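Kinesin-like protein KAR3 (Saccharomyces cerevisiae, PDB 1F9V) is a kinesin-related microtubule motor whose motor domain binds ADP with magnesium and probably couples ATP hydrolysis to movement. Local coordinates at residues I88-Q93 with F315-P320; G97-M102 with L242-G247. The protein carries 2 engineered substitutions. All coordinates share one frame; numbering follows the deposited sequence.

Interaction 1: residues I88-Q93 with F315-P320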
ATOM      1  N   ILE A  88       2.028   3.829  -0.220  1.00  7.84           N
ATOM      2  CA  ILE A  88       1.829   2.699   0.680  1.00  8.05           C
ATOM      3  C   ILE A  88       0.910   1.748  -0.068  1.00  7.60           C
ATOM      4  O   ILE A  88      -0.208   2.117  -0.435  1.00  7.68           O
ATOM      5  CB  ILE A  88       1.168   3.114   2.011  1.00  8.26           C
ATOM      6  CG1 ILE A  88       2.105   4.053   2.780  1.00  8.41           C
ATOM      7  CG2 ILE A  88       0.852   1.860   2.834  1.00  8.98           C
ATOM      8  CD1 ILE A  88       1.566   4.525   4.127  1.00 10.68           C
ATOM      9  N   PHE A  89       1.390   0.531  -0.317  1.00  7.23           N
ATOM     10  CA  PHE A  89       0.592  -0.456  -1.037  1.00  8.07           C
ATOM     11  C   PHE A  89       0.212  -1.638  -0.142  1.00  9.73           C
ATOM     12  O   PHE A  89       1.092  -2.319   0.385  1.00 11.31           O
ATOM     13  CB  PHE A  89       1.363  -1.024  -2.240  1.00  7.15           C
ATOM     14  CG  PHE A  89       1.766   0.001  -3.268  1.00  7.25           C
ATOM     15  CD1 PHE A  89       0.914   0.326  -4.316  1.00  7.90           C
ATOM     16  CD2 PHE A  89       3.024   0.594  -3.216  1.00  7.55           C
ATOM     17  CE1 PHE A  89       1.313   1.229  -5.308  1.00  9.24           C
ATOM     18  CE2 PHE A  89       3.435   1.499  -4.200  1.00  8.17           C
ATOM     19  CZ  PHE A  89       2.577   1.815  -5.249  1.00  8.86           C
ATOM     20  N   ALA A  90      -1.082  -1.879   0.030  1.00  7.55           N
ATOM     21  CA  ALA A  90      -1.529  -3.031   0.811  1.00  6.94           C
ATOM     22  C   ALA A  90      -1.714  -4.141  -0.225  1.00  7.25           C
ATOM     23  O   ALA A  90      -2.531  -4.014  -1.142  1.00  6.98           O
ATOM     24  CB  ALA A  90      -2.837  -2.733   1.515  1.00  7.68           C
ATOM     25  N   TYR A  91      -0.951  -5.224  -0.065  1.00  6.88           N
ATOM     26  CA  TYR A  91      -0.941  -6.361  -0.987  1.00  6.98           C
ATOM     27  C   TYR A  91      -1.302  -7.652  -0.265  1.00  7.46           C
ATOM     28  O   TYR A  91      -0.894  -7.857   0.879  1.00  8.42           O
ATOM     29  CB  TYR A  91       0.467  -6.495  -1.589  1.00  6.72           C
ATOM     30  CG  TYR A  91       0.668  -7.648  -2.546  1.00  7.68           C
ATOM     31  CD1 TYR A  91       0.691  -7.436  -3.925  1.00  7.12           C
ATOM     32  CD2 TYR A  91       0.840  -8.960  -2.077  1.00 10.02           C
ATOM     33  CE1 TYR A  91       0.876  -8.490  -4.816  1.00  8.11           C
ATOM     34  CE2 TYR A  91       1.026 -10.030  -2.969  1.00 10.61           C
ATOM     35  CZ  TYR A  91       1.041  -9.783  -4.335  1.00  9.72           C
ATOM     36  OH  TYR A  91       1.211 -10.814  -5.227  1.00 10.36           O
ATOM     37  N   GLY A  92      -2.037  -8.529  -0.944  1.00  7.03           N
ATOM     38  CA  GLY A  92      -2.408  -9.798  -0.340  1.00  7.32           C
ATOM     39  C   GLY A  92      -3.668 -10.377  -0.941  1.00  7.87           C
ATOM     40  O   GLY A  92      -4.398  -9.691  -1.656  1.00  8.21           O
ATOM     41  N   GLN A  93      -3.946 -11.642  -0.646  1.00  8.31           N
ATOM     42  CA  GLN A  93      -5.136 -12.276  -1.194  1.00  7.91           C
ATOM     43  C   GLN A  93      -6.391 -11.684  -0.588  1.00  8.04           C
ATOM     44  O   GLN A  93      -6.353 -11.089   0.491  1.00  8.45           O
ATOM     45  CB  GLN A  93      -5.111 -13.783  -0.918  1.00  9.07           C
ATOM     46  CG  GLN A  93      -5.324 -14.144   0.548  1.00 11.53           C
ATOM     47  CD  GLN A  93      -5.431 -15.640   0.776  1.00 11.99           C
ATOM     48  OE1 GLN A  93      -6.258 -16.318   0.161  1.00 14.75           O
ATOM     49  NE2 GLN A  93      -4.597 -16.163   1.663  1.00 10.64           N
ATOM     50  N   PHE A 315       3.070  -3.160   1.993  1.00  9.38           N
ATOM     51  CA  PHE A 315       2.444  -3.760   3.163  1.00  9.41           C
ATOM     52  C   PHE A 315       1.794  -5.084   2.757  1.00  8.55           C
ATOM     53  O   PHE A 315       0.714  -5.094   2.170  1.00  9.43           O
ATOM     54  CB  PHE A 315       1.391  -2.783   3.707  1.00 11.75           C
ATOM     55  CG  PHE A 315       1.173  -2.885   5.182  1.00 10.51           C
ATOM     56  CD1 PHE A 315       0.386  -3.906   5.704  1.00 14.22           C
ATOM     57  CD2 PHE A 315       1.747  -1.970   6.052  1.00 12.53           C
ATOM     58  CE1 PHE A 315       0.174  -4.015   7.082  1.00 14.07           C
ATOM     59  CE2 PHE A 315       1.542  -2.068   7.429  1.00 12.99           C
ATOM     60  CZ  PHE A 315       0.752  -3.094   7.943  1.00 13.22           C
ATOM     61  N   VAL A 316       2.447  -6.200   3.074  1.00  7.42           N
ATOM     62  CA  VAL A 316       1.916  -7.504   2.696  1.00  7.36           C
ATOM     63  C   VAL A 316       1.095  -8.170   3.795  1.00  8.40           C
ATOM     64  O   VAL A 316       1.610  -8.557   4.848  1.00  9.38           O
ATOM     65  CB  VAL A 316       3.046  -8.443   2.222  1.00  7.96           C
ATOM     66  CG1 VAL A 316       2.478  -9.794   1.821  1.00  8.08           C
ATOM     67  CG2 VAL A 316       3.765  -7.812   1.033  1.00 10.06           C
ATOM     68  N   ASN A 317      -0.199  -8.284   3.520  1.00  7.49           N
ATOM     69  CA  ASN A 317      -1.165  -8.870   4.430  1.00  7.85           C
ATOM     70  C   ASN A 317      -1.301 -10.356   4.186  1.00  8.04           C
ATOM     71  O   ASN A 317      -1.416 -10.797   3.042  1.00  7.24           O
ATOM     72  CB  ASN A 317      -2.532  -8.212   4.222  1.00  9.16           C
ATOM     73  CG  ASN A 317      -2.525  -6.743   4.571  1.00 10.51           C
ATOM     74  OD1 ASN A 317      -2.505  -5.882   3.691  1.00 10.60           O
ATOM     75  ND2 ASN A 317      -2.541  -6.445   5.863  1.00  9.82           N
ATOM     76  N   ILE A 318      -1.295 -11.132   5.266  1.00  8.68           N
ATOM     77  CA  ILE A 318      -1.458 -12.573   5.139  1.00  8.34           C
ATOM     78  C   ILE A 318      -2.347 -13.134   6.235  1.00  9.07           C
ATOM     79  O   ILE A 318      -2.455 -12.567   7.326  1.00  8.34           O
ATOM     80  CB  ILE A 318      -0.107 -13.331   5.173  1.00  9.03           C
ATOM     81  CG1 ILE A 318       0.638 -13.037   6.469  1.00  8.76           C
ATOM     82  CG2 ILE A 318       0.737 -12.966   3.945  1.00  9.37           C
ATOM     83  CD1 ILE A 318       1.791 -14.001   6.716  1.00 10.67           C
ATOM     84  N   SER A 319      -3.006 -14.239   5.914  1.00  9.02           N
ATOM     85  CA  SER A 319      -3.860 -14.927   6.866  1.00 11.07           C
ATOM     86  C   SER A 319      -2.959 -15.894   7.639  1.00 11.88           C
ATOM     87  O   SER A 319      -1.950 -16.366   7.113  1.00 11.54           O
ATOM     88  CB  SER A 319      -4.938 -15.711   6.123  1.00 11.52           C
ATOM     89  OG  SER A 319      -5.354 -16.845   6.871  1.00 14.25           O
ATOM     90  N   PRO A 320      -3.296 -16.183   8.906  1.00 12.98           N
ATOM     91  CA  PRO A 320      -2.479 -17.109   9.701  1.00 13.67           C
ATOM     92  C   PRO A 320      -2.939 -18.563   9.542  1.00 14.34           C
ATOM     93  O   PRO A 320      -2.290 -19.485  10.038  1.00 15.86           O
ATOM     94  CB  PRO A 320      -2.709 -16.629  11.124  1.00 13.78           C
ATOM     95  CG  PRO A 320      -4.157 -16.181  11.095  1.00 13.77           C
ATOM     96  CD  PRO A 320      -4.421 -15.644   9.695  1.00 13.04           C
TER
HETATM   97  O   HOH W   1      -1.960 -12.868   1.314  1.00  8.26           O
HETATM   98  O   HOH W   2      -2.678 -15.001   2.940  1.00 10.78           O
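Parallel pairing of strands 88-91 and 315-318, registered A90 to F315 and Y91 to V316, forms a buried piece of the central sheet of the motor domain. The short segments run 20° apart, and three backbone bonds fix them: F315 N to F89 O at 2.7 Å, then Y91 N to F315 O and N317 N to Y91 O, both 2.8 Å. Y91 and V316 share one face, where V316 CG1 comes obliquely to ring atom CD2 of Y91 at 4.3 Å and helix 325-338 covers V316. On the other face lie A90 and F315, with helix 98-103 against them. N317 has CG anti to its carbonyl carbon (chi1 -64°), which brings OD1 to 3.8 Å from A90 CB. Beyond Y91 the chain enters the probable P-loop at G92, whose backbone angles demand glycine; a side-chain carbon there would also clash with N317 O. The strands then part, and water takes over: one molecule accepts from Q93 N at 3.0 Å and donates to N317 O at 2.8 Å, while another accepts from Q93 NE2 and S319 N. The chemistry is thus mainly backbone and solvent bonding, while N317 OD1 is buried with no polar partner in the model, a likely energetic cost.

Interaction 2: residues G97-M102 with L242-G247. With MG (magnesium ion), chain B; ADP (adenosine-5'-diphosphate), chain C.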
ATOM      1  N   GLY A  97      -6.793  -9.005   4.815  1.00 10.16           N
ATOM      2  CA  GLY A  97      -6.818  -7.823   5.665  1.00  9.41           C
ATOM      3  C   GLY A  97      -6.373  -6.483   5.077  1.00  8.61           C
ATOM      4  O   GLY A  97      -6.135  -5.542   5.830  1.00  8.65           O
ATOM      5  N   LYS A  98      -6.266  -6.380   3.753  1.00  8.26           N
ATOM      6  CA  LYS A  98      -5.835  -5.122   3.122  1.00  9.29           C
ATOM      7  C   LYS A  98      -6.729  -3.929   3.472  1.00  7.72           C
ATOM      8  O   LYS A  98      -6.249  -2.877   3.897  1.00  8.86           O
ATOM      9  CB  LYS A  98      -5.794  -5.275   1.594  1.00  7.83           C
ATOM     10  CG  LYS A  98      -4.753  -6.258   1.094  1.00  9.48           C
ATOM     11  CD  LYS A  98      -4.818  -6.467  -0.417  1.00  6.69           C
ATOM     12  CE  LYS A  98      -6.213  -6.814  -0.903  1.00  7.59           C
ATOM     13  NZ  LYS A  98      -6.612  -8.212  -0.569  1.00  6.66           N
ATOM     14  N   THR A  99      -8.030  -4.092   3.283  1.00  9.16           N
ATOM     15  CA  THR A  99      -8.972  -3.015   3.567  1.00  9.02           C
ATOM     16  C   THR A  99      -9.058  -2.676   5.045  1.00  9.99           C
ATOM     17  O   THR A  99      -9.153  -1.506   5.406  1.00 10.75           O
ATOM     18  CB  THR A  99     -10.354  -3.362   3.041  1.00 10.03           C
ATOM     19  OG1 THR A  99     -10.257  -3.563   1.631  1.00 11.67           O
ATOM     20  CG2 THR A  99     -11.341  -2.233   3.309  1.00 11.35           C
ATOM     21  N   PHE A 100      -9.033  -3.693   5.901  1.00  9.93           N
ATOM     22  CA  PHE A 100      -9.083  -3.443   7.340  1.00 10.11           C
ATOM     23  C   PHE A 100      -7.872  -2.599   7.717  1.00  8.55           C
ATOM     24  O   PHE A 100      -7.965  -1.646   8.487  1.00 10.18           O
ATOM     25  CB  PHE A 100      -9.041  -4.758   8.131  1.00 10.10           C
ATOM     26  CG  PHE A 100      -9.178  -4.571   9.617  1.00 11.25           C
ATOM     27  CD1 PHE A 100      -8.064  -4.287  10.405  1.00 11.36           C
ATOM     28  CD2 PHE A 100     -10.422  -4.664  10.231  1.00 13.52           C
ATOM     29  CE1 PHE A 100      -8.186  -4.098  11.788  1.00 11.84           C
ATOM     30  CE2 PHE A 100     -10.556  -4.475  11.612  1.00 13.43           C
ATOM     31  CZ  PHE A 100      -9.432  -4.191  12.388  1.00 12.17           C
ATOM     32  N   THR A 101      -6.728  -2.957   7.151  1.00  9.11           N
ATOM     33  CA  THR A 101      -5.489  -2.252   7.422  1.00  9.18           C
ATOM     34  C   THR A 101      -5.520  -0.815   6.930  1.00  8.97           C
ATOM     35  O   THR A 101      -5.112   0.101   7.643  1.00  8.82           O
ATOM     36  CB  THR A 101      -4.299  -2.983   6.769  1.00  9.66           C
ATOM     37  OG1 THR A 101      -4.076  -4.219   7.461  1.00  8.49           O
ATOM     38  CG2 THR A 101      -3.028  -2.132   6.826  1.00  9.39           C
ATOM     39  N   MET A 102      -6.019  -0.620   5.715  1.00  8.82           N
ATOM     40  CA  MET A 102      -6.058   0.715   5.126  1.00 10.31           C
ATOM     41  C   MET A 102      -7.273   1.574   5.445  1.00 12.37           C
ATOM     42  O   MET A 102      -7.151   2.795   5.596  1.00 12.17           O
ATOM     43  CB  MET A 102      -5.948   0.617   3.596  1.00 10.63           C
ATOM     44  CG  MET A 102      -4.749  -0.158   3.084  1.00 10.85           C
ATOM     45  SD  MET A 102      -3.199   0.626   3.496  1.00 12.38           S
ATOM     46  CE  MET A 102      -3.318   2.118   2.512  1.00 10.21           C
ATOM     47  N   LEU A 242      -2.168   6.208  -0.963  1.00  6.91           N
ATOM     48  CA  LEU A 242      -2.497   5.076  -0.092  1.00  6.83           C
ATOM     49  C   LEU A 242      -3.349   4.093  -0.892  1.00  6.50           C
ATOM     50  O   LEU A 242      -4.526   4.333  -1.157  1.00  7.18           O
ATOM     51  CB  LEU A 242      -3.223   5.604   1.154  1.00  7.61           C
ATOM     52  CG  LEU A 242      -2.525   6.835   1.760  1.00 11.21           C
ATOM     53  CD1 LEU A 242      -3.261   7.305   3.001  1.00 11.27           C
ATOM     54  CD2 LEU A 242      -1.077   6.498   2.097  1.00 10.53           C
ATOM     55  N   VAL A 243      -2.734   2.968  -1.251  1.00  7.08           N
ATOM     56  CA  VAL A 243      -3.358   1.967  -2.106  1.00  7.17           C
ATOM     57  C   VAL A 243      -3.776   0.646  -1.478  1.00  7.47           C
ATOM     58  O   VAL A 243      -2.996  -0.000  -0.782  1.00  8.40           O
ATOM     59  CB  VAL A 243      -2.413   1.633  -3.300  1.00  8.69           C
ATOM     60  CG1 VAL A 243      -3.136   0.784  -4.346  1.00  7.04           C
ATOM     61  CG2 VAL A 243      -1.877   2.922  -3.917  1.00  7.76           C
ATOM     62  N   ASP A 244      -5.010   0.251  -1.776  1.00  7.13           N
ATOM     63  CA  ASP A 244      -5.600  -1.008  -1.332  1.00  7.60           C
ATOM     64  C   ASP A 244      -5.695  -1.795  -2.646  1.00  6.76           C
ATOM     65  O   ASP A 244      -6.653  -1.656  -3.410  1.00  7.35           O
ATOM     66  CB  ASP A 244      -6.982  -0.727  -0.738  1.00  9.53           C
ATOM     67  CG  ASP A 244      -7.687  -1.972  -0.249  1.00 10.41           C
ATOM     68  OD1 ASP A 244      -7.152  -3.089  -0.419  1.00 11.13           O
ATOM     69  OD2 ASP A 244      -8.793  -1.818   0.312  1.00 11.60           O
ATOM     70  N   LEU A 245      -4.675  -2.601  -2.918  1.00  6.87           N
ATOM     71  CA  LEU A 245      -4.607  -3.355  -4.165  1.00  7.38           C
ATOM     72  C   LEU A 245      -5.662  -4.430  -4.370  1.00  7.74           C
ATOM     73  O   LEU A 245      -6.317  -4.875  -3.432  1.00  8.29           O
ATOM     74  CB  LEU A 245      -3.220  -3.998  -4.304  1.00  8.04           C
ATOM     75  CG  LEU A 245      -2.009  -3.062  -4.381  1.00  7.05           C
ATOM     76  CD1 LEU A 245      -0.723  -3.859  -4.177  1.00  7.23           C
ATOM     77  CD2 LEU A 245      -1.983  -2.358  -5.732  1.00  7.64           C
ATOM     78  N   ALA A 246      -5.830  -4.835  -5.624  1.00  7.10           N
ATOM     79  CA  ALA A 246      -6.760  -5.903  -5.956  1.00  8.41           C
ATOM     80  C   ALA A 246      -6.196  -7.189  -5.328  1.00  8.15           C
ATOM     81  O   ALA A 246      -4.977  -7.328  -5.183  1.00  8.77           O
ATOM     82  CB  ALA A 246      -6.845  -6.063  -7.476  1.00  7.62           C
ATOM     83  N   GLY A 247      -7.073  -8.121  -4.959  1.00  7.84           N
ATOM     84  CA  GLY A 247      -6.615  -9.374  -4.373  1.00  7.90           C
ATOM     85  C   GLY A 247      -5.577 -10.075  -5.236  1.00  8.53           C
ATOM     86  O   GLY A 247      -5.738 -10.186  -6.452  1.00  8.88           O
TER
HETATM   87 MG    MG B 997     -10.712  -5.424   0.587  1.00 11.59          MG
HETATM   88  PB  ADP C 999      -9.113  -7.957   2.223  1.00 11.29           P
HETATM   89  O1B ADP C 999      -7.671  -8.294   2.121  1.00  9.77           O
HETATM   90  O2B ADP C 999      -9.338  -6.378   2.034  1.00 11.48           O
HETATM   91  O3B ADP C 999      -9.927  -8.746   1.263  1.00 11.97           O
HETATM   92  PA  ADP C 999     -10.505  -7.396   4.693  1.00 14.23           P
HETATM   93  O1A ADP C 999      -9.708  -6.315   5.272  1.00 14.72           O
HETATM   94  O2A ADP C 999     -11.668  -6.831   4.012  1.00 18.36           O
HETATM   95  O3A ADP C 999      -9.620  -8.232   3.689  1.00 12.72           O
HETATM   96  O5' ADP C 999     -11.037  -8.371   5.821  1.00 18.24           O
HETATM   97  C5' ADP C 999     -10.843  -9.780   5.953  1.00 16.12           C
HETATM   98  C4' ADP C 999     -11.602 -10.147   7.262  1.00 16.79           C
HETATM   99  O4' ADP C 999     -10.615 -10.185   8.299  1.00 13.89           O
HETATM  100  C3' ADP C 999     -12.613  -9.073   7.711  1.00 17.73           C
HETATM  101  O3' ADP C 999     -13.783  -9.641   8.321  1.00 21.75           O
HETATM  102  C2' ADP C 999     -11.851  -8.199   8.693  1.00 17.76           C
HETATM  103  O2' ADP C 999     -12.702  -7.483   9.605  1.00 19.87           O
HETATM  104  C1' ADP C 999     -10.881  -9.191   9.319  1.00 15.25           C
HETATM  105  N9  ADP C 999      -9.564  -8.577   9.672  1.00 14.49           N
HETATM  106  C8  ADP C 999      -8.581  -8.328   8.785  1.00 12.87           C
HETATM  107  N7  ADP C 999      -7.542  -7.815   9.412  1.00 11.72           N
HETATM  108  C5  ADP C 999      -7.826  -7.724  10.686  1.00 12.43           C
HETATM  109  C6  ADP C 999      -7.150  -7.287  11.815  1.00 12.32           C
HETATM  110  N6  ADP C 999      -5.903  -6.819  11.705  1.00 12.50           N
HETATM  111  N1  ADP C 999      -7.759  -7.328  13.040  1.00 14.07           N
HETATM  112  C2  ADP C 999      -9.016  -7.794  13.192  1.00 14.30           C
HETATM  113  N3  ADP C 999      -9.683  -8.230  12.106  1.00 14.98           N
HETATM  114  C4  ADP C 999      -9.137  -8.213  10.861  1.00 13.64           C
HETATM  115  O   HOH W   3      -8.948  -4.909  -0.654  1.00 11.66           O
HETATM  116  O   HOH W   4     -12.424  -5.764   1.897  1.00 14.09           O
HETATM  117  O   HOH W   5     -10.989  -7.370  -0.579  1.00 12.91           O
HETATM  118  O   HOH W   6     -12.179  -4.341  -0.658  1.00 12.33           O
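T99 OG1 is gripped twice: it coordinates the magnesium ion at 2.2 Å and donates its proton to D244 OD2 at 2.6 Å, on the syn lone pair. Its rotamer, with OG1 beside the backbone N (chi1 -60°), turns the hydroxyl to both. The other carboxylate oxygen, D244 OD1, accepts from a metal-bound water at 2.6 Å, so D244 acts as a second-shell residue holding two first-shell ligands. Four waters, T99 OG1 and ADP O2B complete six-fold coordination. K98 crosses D244 at about a right angle; its chain, bent at chi3 and chi4, brings CE to 3.2 Å from L245 O and NZ to 2.9 Å from ADP O1B. That oxygen also receives the amides of G97 and K98, three donors that would probably offset the phosphate charge; NZ has a further partner in G92 O. These contacts fit a Walker A lysine and threonine facing the DLAG sequence 244-247 of kinesin switch II. F100 points away from the strand, and adenine lies over one face of its ring, ADP C5 3.4 Å above the plane and displaced toward the rim. An alanine here would probably leave that adenine face without its aromatic cover and the base freer to shift. Deeper, M102 CE meets L242 CB at 3.7 Å. The short segments of helix 98-102 and strand 242-244 run at 155°, close to antiparallel, with strand 86-91 beneath K98 and M102, helix 109-124 beside M102 and L242, and strand 218-228 flanking L242 and V243.

Overall arrangement
Of the elements in these contacts, strand 86-91 comes first from the N terminus and runs through the phosphate-binding loop directly into helix 98-103. Interaction 2 closes the shorter loop, bringing 97-102 to 242-247 across 139 intervening residues. Interaction 1 spans 221 residues between 88-93 and 315-320, and the whole of interaction 2 falls within that span, so the two nest without crossing. Their centres are 7 Å apart. Strand 86-91 joins them in space, pairing with 311-318 on one edge and with 235-244 on the other, where I88 O and V243 N are 2.8 Å apart. Together they tie three neighbouring parallel strands to the nucleotide-binding helix lying over them.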